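Local coordinates for segregation and condensation protein B (Chlorobium tepidum TLS, PDB 1T6S) that probably takes part in chromosome segregation and condensation during cell division as the ScpB partner of the SMC complex, and is built on winged helix-turn-helix folds, at residues 8-16 / 28-36; 41-52 / 61-70. All coordinates share one frame; numbering follows the deposited sequence.

Interaction 1 (8-16 / 28-36); sequences LLRSLEALI and LSQITAHKF
In the N-terminal winged-helix domain of ScpB, the first helix packs against the short helix 25-31 and the turn that follows it, and Leu8, Leu12 and Leu15 meet Leu28, Thr32, His34 and Phe36 along this seam. The join is apolar. Leu15 reaches in between Leu28 and Ile31: the two leucines slide past each other in opposite directions, Leu15 CB resting 3.7 Å from Leu28 CD2, while Leu15 CD2 reaches Ile31 CG2 at 3.9 Å. Leucine suits both places because its two methyls can serve different neighbours: Leu28 gives CD1 to Leu12 and Ile16 and CD2 to Leu15. Leu15 CD1 also touches Thr32 CG2 at 3.6 Å. Thr32 turns this methyl toward the first helix and its hydroxyl back to the carbonyl of Leu28: with chi1 at 63°, OG1 sits between the backbone N and the carbonyl carbon and gives a 2.7 Å hydrogen bond to Leu28 O. This bond lets a polar side chain sit against leucines. Phe36 sets its CZ 3.6 Å from Leu12 CD1, and Leu8 also touches the ring, obliquely. His34, whose NE2 is hydrogen-bonded to Glu40, lays its ring across the end of Leu8: the methyl CD1 stands 3.6 Å from the ring centroid, only 7° off the normal, a CH-pi contact over the face.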
loop_
_atom_site.group_PDB
_atom_site.type_symbol
_atom_site.label_atom_id
_atom_site.label_comp_id
_atom_site.label_asym_id
_atom_site.label_seq_id
_atom_site.Cartn_x
_atom_site.Cartn_y
_atom_site.Cartn_z
ATOM N N LEU A 8 -10.761 22.482 32.612
ATOM C CA LEU A 8 -10.769 21.062 32.317
ATOM C C LEU A 8 -11.424 20.855 30.950
ATOM O O LEU A 8 -11.015 19.993 30.165
ATOM C CB LEU A 8 -11.582 20.304 33.363
ATOM C CG LEU A 8 -11.010 19.045 34.011
ATOM C CD1 LEU A 8 -12.191 18.299 34.599
ATOM C CD2 LEU A 8 -10.253 18.150 33.018
ATOM N N LEU A 9 -12.446 21.654 30.670
ATOM C CA LEU A 9 -13.151 21.543 29.407
ATOM C C LEU A 9 -12.201 21.961 28.281
ATOM O O LEU A 9 -12.121 21.289 27.246
ATOM C CB LEU A 9 -14.418 22.408 29.426
ATOM C CG LEU A 9 -15.725 21.759 28.937
ATOM C CD1 LEU A 9 -16.014 20.476 29.707
ATOM C CD2 LEU A 9 -16.874 22.742 29.123
ATOM N N ARG A 10 -11.468 23.050 28.501
ATOM C CA ARG A 10 -10.496 23.542 27.523
ATOM C C ARG A 10 -9.389 22.514 27.263
ATOM O O ARG A 10 -8.931 22.339 26.123
ATOM C CB ARG A 10 -9.902 24.879 27.993
ATOM C CG ARG A 10 -10.800 26.086 27.656
ATOM C CD ARG A 10 -10.457 27.333 28.480
ATOM N NE ARG A 10 -9.056 27.729 28.346
ATOM C CZ ARG A 10 -8.533 28.348 27.290
ATOM N NH1 ARG A 10 -9.289 28.667 26.245
ATOM N NH2 ARG A 10 -7.242 28.644 27.281
ATOM N N SER A 11 -8.964 21.831 28.319
ATOM C CA SER A 11 -7.938 20.797 28.174
ATOM C C SER A 11 -8.461 19.637 27.316
ATOM O O SER A 11 -7.739 19.101 26.477
ATOM C CB SER A 11 -7.516 20.275 29.538
ATOM O OG SER A 11 -7.061 21.352 30.339
ATOM N N LEU A 12 -9.708 19.232 27.542
ATOM C CA LEU A 12 -10.273 18.152 26.745
ATOM C C LEU A 12 -10.288 18.566 25.283
ATOM O O LEU A 12 -9.907 17.788 24.400
ATOM C CB LEU A 12 -11.694 17.826 27.188
ATOM C CG LEU A 12 -11.856 17.125 28.544
ATOM C CD1 LEU A 12 -13.345 17.053 28.890
ATOM C CD2 LEU A 12 -11.251 15.731 28.515
ATOM N N GLU A 13 -10.740 19.787 25.019
ATOM C CA GLU A 13 -10.784 20.276 23.646
ATOM C C GLU A 13 -9.412 20.211 22.972
ATOM O O GLU A 13 -9.268 19.691 21.847
ATOM C CB GLU A 13 -11.284 21.716 23.604
ATOM C CG GLU A 13 -11.174 22.320 22.216
ATOM C CD GLU A 13 -11.765 23.715 22.155
ATOM O OE1 GLU A 13 -12.992 23.836 21.907
ATOM O OE2 GLU A 13 -11.002 24.683 22.373
ATOM N N ALA A 14 -8.408 20.737 23.666
ATOM C CA ALA A 14 -7.036 20.755 23.137
ATOM C C ALA A 14 -6.499 19.350 22.854
ATOM O O ALA A 14 -5.832 19.134 21.849
ATOM C CB ALA A 14 -6.115 21.472 24.123
ATOM N N LEU A 15 -6.788 18.402 23.742
ATOM C CA LEU A 15 -6.313 17.031 23.551
ATOM C C LEU A 15 -7.028 16.361 22.368
ATOM O O LEU A 15 -6.383 15.814 21.466
ATOM C CB LEU A 15 -6.502 16.220 24.848
ATOM C CG LEU A 15 -5.580 16.593 26.036
ATOM C CD1 LEU A 15 -6.062 15.942 27.323
ATOM C CD2 LEU A 15 -4.128 16.138 25.739
ATOM N N ILE A 16 -8.357 16.422 22.359
ATOM C CA ILE A 16 -9.125 15.821 21.274
ATOM C C ILE A 16 -8.775 16.493 19.946
ATOM O O ILE A 16 -8.647 15.838 18.910
ATOM C CB ILE A 16 -10.644 15.937 21.537
ATOM C CG1 ILE A 16 -10.980 15.207 22.850
ATOM C CG2 ILE A 16 -11.442 15.320 20.369
ATOM C CD1 ILE A 16 -12.421 15.340 23.295
ATOM N N LEU A 28 -7.658 10.388 28.075
ATOM C CA LEU A 28 -8.054 11.715 28.529
ATOM C C LEU A 28 -7.999 11.874 30.056
ATOM O O LEU A 28 -7.628 12.941 30.550
ATOM C CB LEU A 28 -9.459 12.071 28.006
ATOM C CG LEU A 28 -9.527 12.284 26.480
ATOM C CD1 LEU A 28 -10.977 12.444 26.011
ATOM C CD2 LEU A 28 -8.690 13.515 26.096
ATOM N N SER A 29 -8.367 10.836 30.808
ATOM C CA SER A 29 -8.333 10.921 32.274
ATOM C C SER A 29 -6.883 10.911 32.802
ATOM O O SER A 29 -6.571 11.591 33.779
ATOM C CB SER A 29 -9.094 9.745 32.914
ATOM O OG SER A 29 -10.407 9.633 32.380
ATOM N N GLN A 30 -6.008 10.147 32.158
ATOM C CA GLN A 30 -4.613 10.078 32.601
ATOM C C GLN A 30 -3.888 11.394 32.381
ATOM O O GLN A 30 -3.152 11.855 33.248
ATOM C CB GLN A 30 -3.846 8.966 31.863
ATOM C CG GLN A 30 -2.349 8.913 32.225
ATOM C CD GLN A 30 -1.518 8.051 31.283
ATOM O OE1 GLN A 30 -1.685 8.108 30.064
ATOM N NE2 GLN A 30 -0.604 7.260 31.848
ATOM N N ILE A 31 -4.095 12.008 31.223
ATOM C CA ILE A 31 -3.399 13.258 30.924
ATOM C C ILE A 31 -3.921 14.471 31.705
ATOM O O ILE A 31 -3.140 15.314 32.140
ATOM C CB ILE A 31 -3.424 13.551 29.398
ATOM C CG1 ILE A 31 -2.721 12.407 28.646
ATOM C CG2 ILE A 31 -2.734 14.887 29.112
ATOM C CD1 ILE A 31 -2.757 12.505 27.109
ATOM N N THR A 32 -5.231 14.552 31.901
ATOM C CA THR A 32 -5.811 15.670 32.639
ATOM C C THR A 32 -5.782 15.399 34.144
ATOM O O THR A 32 -6.200 16.235 34.946
ATOM C CB THR A 32 -7.281 15.928 32.183
ATOM O OG1 THR A 32 -8.092 14.784 32.481
ATOM C CG2 THR A 32 -7.336 16.178 30.681
ATOM N N ALA A 33 -5.274 14.228 34.519
ATOM C CA ALA A 33 -5.204 13.831 35.918
ATOM C C ALA A 33 -6.577 13.999 36.575
ATOM O O ALA A 33 -6.669 14.413 37.735
ATOM C CB ALA A 33 -4.145 14.675 36.665
ATOM N N HIS A 34 -7.633 13.689 35.821
ATOM C CA HIS A 34 -9.019 13.763 36.305
ATOM C C HIS A 34 -9.684 12.395 36.132
ATOM O O HIS A 34 -9.678 11.842 35.030
ATOM C CB HIS A 34 -9.835 14.802 35.515
ATOM C CG HIS A 34 -11.217 15.023 36.055
ATOM N ND1 HIS A 34 -11.464 15.757 37.197
ATOM C CD2 HIS A 34 -12.426 14.579 35.627
ATOM C CE1 HIS A 34 -12.761 15.753 37.450
ATOM N NE2 HIS A 34 -13.366 15.045 36.513
ATOM N N LYS A 35 -10.250 11.863 37.216
ATOM C CA LYS A 35 -10.917 10.561 37.188
ATOM C C LYS A 35 -12.318 10.617 36.577
ATOM O O LYS A 35 -13.325 10.437 37.270
ATOM C CB LYS A 35 -11.012 9.969 38.600
ATOM C CG LYS A 35 -9.679 9.579 39.233
ATOM C CD LYS A 35 -9.882 9.097 40.667
ATOM C CE LYS A 35 -8.588 8.552 41.277
ATOM N NZ LYS A 35 -7.461 9.513 41.124
ATOM N N PHE A 36 -12.361 10.863 35.274
ATOM C CA PHE A 36 -13.607 10.936 34.521
ATOM C C PHE A 36 -14.434 9.672 34.531
ATOM O O PHE A 36 -13.902 8.584 34.349
ATOM C CB PHE A 36 -13.324 11.235 33.053
ATOM C CG PHE A 36 -13.223 12.684 32.735
ATOM C CD1 PHE A 36 -11.985 13.268 32.452
ATOM C CD2 PHE A 36 -14.369 13.467 32.681
ATOM C CE1 PHE A 36 -11.903 14.607 32.114
ATOM C CE2 PHE A 36 -14.294 14.808 32.344
ATOM C CZ PHE A 36 -13.057 15.385 32.058
#

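Interaction 2 (41-52 / 61-70); sequences LQEAVDELNRDY and IHAIAGGYRF. With NO3 (nitrate ion), chain H; NO3 (nitrate ion), chain L.
Gln42 leaves its helix with CG opposite the backbone N (chi1 -177°) and then bends at chi2 (57°), a course that carries its amide to the hydroxyl of Tyr68 in the wing hairpin of this winged helix. Tyr68 OH donates to Gln42 OE1 at 2.7 Å, from above the carbonyl plane, while NE2 of the same amide bonds Asp46 OD1 and a nitrate, probably from the crystallisation liquor, which Ala63 N also holds. One turn further along the helix, the buried Val45 sets CG2 over a face of the Tyr68 ring, 4.1 Å from its centroid, and CG1 against Ile61 CG2. Asn49 pairs with the backbone of Ile61: OD1 accepts from Ile61 N at 2.7 Å and ND2 donates to Ile61 O at 2.8 Å, both bonds in the carbonyl plane of their acceptors and on a lone pair. An asparagine suits this place because its amide offers donor and acceptor together. Tyr52, its hydroxyl bonded to Glu13, meets Phe70 obliquely, with Tyr52 CE1 3.5 Å from Phe70 CE2. The chemistry thus divides: Leu41, Val45, Leu48, Ile61 and the Tyr68 ring form the apolar part, and two amides probably set the hairpin's position along the helix through directional bonds.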
loop_
_atom_site.group_PDB
_atom_site.type_symbol
_atom_site.label_atom_id
_atom_site.label_comp_id
_atom_site.label_asym_id
_atom_site.label_seq_id
_atom_site.Cartn_x
_atom_site.Cartn_y
_atom_site.Cartn_z
ATOM N N LEU A 41 -17.584 12.277 31.160
ATOM C CA LEU A 41 -16.805 12.654 29.977
ATOM C C LEU A 41 -17.704 13.030 28.809
ATOM O O LEU A 41 -17.452 14.006 28.099
ATOM C CB LEU A 41 -15.884 11.512 29.542
ATOM C CG LEU A 41 -14.515 11.868 28.941
ATOM C CD1 LEU A 41 -14.105 10.791 27.952
ATOM C CD2 LEU A 41 -14.539 13.226 28.258
ATOM N N GLN A 42 -18.745 12.239 28.594
ATOM C CA GLN A 42 -19.668 12.505 27.499
ATOM C C GLN A 42 -20.390 13.830 27.709
ATOM O O GLN A 42 -20.684 14.543 26.747
ATOM C CB GLN A 42 -20.687 11.370 27.382
ATOM C CG GLN A 42 -21.644 11.546 26.218
ATOM C CD GLN A 42 -20.908 11.668 24.888
ATOM O OE1 GLN A 42 -20.193 10.753 24.467
ATOM N NE2 GLN A 42 -21.075 12.809 24.226
ATOM N N GLU A 43 -20.675 14.142 28.975
ATOM C CA GLU A 43 -21.360 15.382 29.365
ATOM C C GLU A 43 -20.469 16.590 29.084
ATOM O O GLU A 43 -20.956 17.657 28.717
ATOM C CB GLU A 43 -21.709 15.320 30.858
ATOM C CG GLU A 43 -22.972 16.046 31.273
ATOM C CD GLU A 43 -23.501 15.581 32.643
ATOM O OE1 GLU A 43 -22.816 15.823 33.678
ATOM O OE2 GLU A 43 -24.602 14.966 32.679
ATOM N N ALA A 44 -19.160 16.427 29.266
ATOM C CA ALA A 44 -18.222 17.519 29.012
ATOM C C ALA A 44 -18.135 17.716 27.505
ATOM O O ALA A 44 -18.094 18.842 27.014
ATOM C CB ALA A 44 -16.848 17.180 29.588
ATOM N N VAL A 45 -18.112 16.610 26.772
ATOM C CA VAL A 45 -18.046 16.668 25.325
ATOM C C VAL A 45 -19.312 17.326 24.780
ATOM O O VAL A 45 -19.234 18.120 23.850
ATOM C CB VAL A 45 -17.877 15.254 24.735
ATOM C CG1 VAL A 45 -18.096 15.271 23.233
ATOM C CG2 VAL A 45 -16.485 14.740 25.061
ATOM N N ASP A 46 -20.472 16.997 25.359
ATOM C CA ASP A 46 -21.740 17.599 24.924
ATOM C C ASP A 46 -21.697 19.118 25.076
ATOM O O ASP A 46 -22.154 19.839 24.189
ATOM C CB ASP A 46 -22.935 17.061 25.733
ATOM C CG ASP A 46 -23.232 15.591 25.459
ATOM O OD1 ASP A 46 -22.845 15.068 24.395
ATOM O OD2 ASP A 46 -23.879 14.951 26.315
ATOM N N GLU A 47 -21.158 19.601 26.196
ATOM C CA GLU A 47 -21.066 21.044 26.430
ATOM C C GLU A 47 -20.223 21.726 25.352
ATOM O O GLU A 47 -20.612 22.770 24.821
ATOM C CB GLU A 47 -20.485 21.344 27.823
ATOM C CG GLU A 47 -20.300 22.844 28.094
ATOM C CD GLU A 47 -20.105 23.193 29.572
ATOM O OE1 GLU A 47 -20.184 22.278 30.432
ATOM O OE2 GLU A 47 -19.880 24.401 29.873
ATOM N N LEU A 48 -19.076 21.130 25.023
ATOM C CA LEU A 48 -18.215 21.691 23.990
ATOM C C LEU A 48 -19.009 21.745 22.677
ATOM O O LEU A 48 -19.046 22.783 22.011
ATOM C CB LEU A 48 -16.946 20.836 23.809
ATOM C CG LEU A 48 -15.906 20.832 24.951
ATOM C CD1 LEU A 48 -14.772 19.854 24.646
ATOM C CD2 LEU A 48 -15.358 22.242 25.141
ATOM N N ASN A 49 -19.633 20.631 22.302
ATOM C CA ASN A 49 -20.422 20.596 21.068
ATOM C C ASN A 49 -21.532 21.654 21.110
ATOM O O ASN A 49 -21.898 22.216 20.076
ATOM C CB ASN A 49 -21.020 19.200 20.828
ATOM C CG ASN A 49 -20.031 18.238 20.150
ATOM O OD1 ASN A 49 -19.195 18.657 19.333
ATOM N ND2 ASN A 49 -20.142 16.949 20.470
ATOM N N ARG A 50 -22.064 21.933 22.298
ATOM C CA ARG A 50 -23.091 22.965 22.405
ATOM C C ARG A 50 -22.473 24.333 22.094
ATOM O O ARG A 50 -23.090 25.158 21.407
ATOM C CB ARG A 50 -23.750 22.946 23.790
ATOM C CG ARG A 50 -25.082 22.198 23.802
ATOM C CD ARG A 50 -25.852 22.386 25.120
ATOM N NE ARG A 50 -25.281 21.616 26.224
ATOM C CZ ARG A 50 -25.417 20.302 26.366
ATOM N NH1 ARG A 50 -26.106 19.599 25.478
ATOM N NH2 ARG A 50 -24.861 19.690 27.397
ATOM N N ASP A 51 -21.252 24.573 22.570
ATOM C CA ASP A 51 -20.566 25.839 22.290
ATOM C C ASP A 51 -20.230 25.990 20.805
ATOM O O ASP A 51 -20.243 27.106 20.270
ATOM C CB ASP A 51 -19.264 25.961 23.100
ATOM C CG ASP A 51 -19.510 26.199 24.586
ATOM O OD1 ASP A 51 -20.387 27.032 24.914
ATOM O OD2 ASP A 51 -18.815 25.562 25.425
ATOM N N TYR A 52 -19.909 24.871 20.149
ATOM C CA TYR A 52 -19.584 24.880 18.712
ATOM C C TYR A 52 -20.835 25.280 17.938
ATOM O O TYR A 52 -20.778 26.076 16.998
ATOM C CB TYR A 52 -19.107 23.488 18.253
ATOM C CG TYR A 52 -17.828 23.029 18.929
ATOM C CD1 TYR A 52 -17.540 21.661 19.069
ATOM C CD2 TYR A 52 -16.944 23.954 19.501
ATOM C CE1 TYR A 52 -16.414 21.224 19.782
ATOM C CE2 TYR A 52 -15.812 23.527 20.212
ATOM C CZ TYR A 52 -15.563 22.163 20.353
ATOM O OH TYR A 52 -14.499 21.745 21.112
ATOM N N ILE A 61 -17.386 17.254 17.850
ATOM C CA ILE A 61 -16.720 16.093 18.420
ATOM C C ILE A 61 -17.710 14.912 18.378
ATOM O O ILE A 61 -18.866 15.028 18.799
ATOM C CB ILE A 61 -16.267 16.338 19.891
ATOM C CG1 ILE A 61 -15.146 17.394 19.922
ATOM C CG2 ILE A 61 -15.780 15.032 20.502
ATOM C CD1 ILE A 61 -14.848 17.957 21.305
ATOM N N HIS A 62 -17.235 13.786 17.854
ATOM C CA HIS A 62 -18.012 12.560 17.723
ATOM C C HIS A 62 -17.400 11.387 18.497
ATOM O O HIS A 62 -16.178 11.163 18.482
ATOM C CB HIS A 62 -18.112 12.157 16.247
ATOM C CG HIS A 62 -18.872 13.127 15.399
ATOM N ND1 HIS A 62 -20.186 12.927 15.039
ATOM C CD2 HIS A 62 -18.500 14.296 14.826
ATOM C CE1 HIS A 62 -20.590 13.928 14.278
ATOM N NE2 HIS A 62 -19.585 14.771 14.134
ATOM N N ALA A 63 -18.267 10.629 19.155
ATOM C CA ALA A 63 -17.860 9.457 19.912
ATOM C C ALA A 63 -17.988 8.270 18.971
ATOM O O ALA A 63 -19.098 7.798 18.711
ATOM C CB ALA A 63 -18.781 9.266 21.115
ATOM N N ILE A 64 -16.864 7.796 18.443
ATOM C CA ILE A 64 -16.894 6.649 17.536
ATOM C C ILE A 64 -16.149 5.478 18.168
ATOM O O ILE A 64 -14.945 5.558 18.391
ATOM C CB ILE A 64 -16.232 6.964 16.162
ATOM C CG1 ILE A 64 -16.791 8.264 15.572
ATOM C CG2 ILE A 64 -16.504 5.831 15.193
ATOM C CD1 ILE A 64 -18.302 8.304 15.472
ATOM N N ALA A 65 -16.874 4.402 18.475
ATOM C CA ALA A 65 -16.275 3.200 19.072
ATOM C C ALA A 65 -15.370 3.467 20.276
ATOM O O ALA A 65 -14.259 2.929 20.358
ATOM C CB ALA A 65 -15.485 2.442 18.006
ATOM N N GLY A 66 -15.836 4.295 21.205
ATOM C CA GLY A 66 -15.037 4.581 22.382
ATOM C C GLY A 66 -13.902 5.572 22.193
ATOM O O GLY A 66 -13.135 5.805 23.128
ATOM N N GLY A 67 -13.779 6.143 20.994
ATOM C CA GLY A 67 -12.742 7.128 20.732
ATOM C C GLY A 67 -13.361 8.431 20.245
ATOM O O GLY A 67 -14.169 8.420 19.313
ATOM N N TYR A 68 -13.014 9.553 20.871
ATOM C CA TYR A 68 -13.564 10.838 20.440
ATOM C C TYR A 68 -12.666 11.515 19.414
ATOM O O TYR A 68 -11.445 11.472 19.532
ATOM C CB TYR A 68 -13.750 11.801 21.623
ATOM C CG TYR A 68 -14.797 11.392 22.635
ATOM C CD1 TYR A 68 -14.468 10.582 23.728
ATOM C CD2 TYR A 68 -16.121 11.818 22.501
ATOM C CE1 TYR A 68 -15.445 10.207 24.668
ATOM C CE2 TYR A 68 -17.100 11.447 23.428
ATOM C CZ TYR A 68 -16.758 10.645 24.503
ATOM O OH TYR A 68 -17.738 10.272 25.402
ATOM N N ARG A 69 -13.270 12.133 18.404
ATOM C CA ARG A 69 -12.497 12.871 17.398
ATOM C C ARG A 69 -13.370 13.947 16.767
ATOM O O ARG A 69 -14.596 13.843 16.770
ATOM C CB ARG A 69 -11.958 11.941 16.297
ATOM C CG ARG A 69 -12.964 11.553 15.200
ATOM C CD ARG A 69 -14.183 10.798 15.730
ATOM N NE ARG A 69 -13.908 9.506 16.382
ATOM C CZ ARG A 69 -13.375 8.430 15.796
ATOM N NH1 ARG A 69 -13.016 8.451 14.520
ATOM N NH2 ARG A 69 -13.265 7.293 16.472
ATOM N N PHE A 70 -12.731 14.983 16.243
ATOM C CA PHE A 70 -13.428 16.063 15.563
ATOM C C PHE A 70 -13.731 15.624 14.146
ATOM O O PHE A 70 -12.964 14.866 13.549
ATOM C CB PHE A 70 -12.546 17.311 15.482
ATOM C CG PHE A 70 -12.625 18.194 16.692
ATOM C CD1 PHE A 70 -11.770 17.998 17.770
ATOM C CD2 PHE A 70 -13.578 19.215 16.761
ATOM C CE1 PHE A 70 -11.856 18.805 18.908
ATOM C CE2 PHE A 70 -13.674 20.031 17.894
ATOM C CZ PHE A 70 -12.812 19.825 18.969
HETATM N N NO3 H . -20.837 12.546 20.747
HETATM O O1 NO3 H . -21.939 12.959 21.140
HETATM O O2 NO3 H . -20.847 11.756 19.842
HETATM O O3 NO3 H . -19.856 12.968 21.307
HETATM N N NO3 L . -21.198 10.046 16.374
HETATM O O1 NO3 L . -20.885 10.138 15.179
HETATM O O2 NO3 L . -21.562 8.984 16.760
HETATM O O3 NO3 L . -21.108 11.044 17.057
#

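How the interactions relate
Interactions 1 and 2 follow one another along the chain, the first closing before the second opens, and their centres lie 12 Å apart in the N-terminal part of the protein. Helix 38-55 is next in the chain after helix 25-31, and the three helices followed by the hairpin 59-64/67-72 match the order of a winged-helix unit. Helix 2-18 joins the two contacts: Leu9 and Leu12 pack on Ala44, Leu9 also on Glu47, and Ile16 touches Tyr68 and Phe70. Leu41 in turn rests on Leu28 and Phe36. The two contacts are therefore neighbouring sides of a single core, which ties helices and wing into one compact domain.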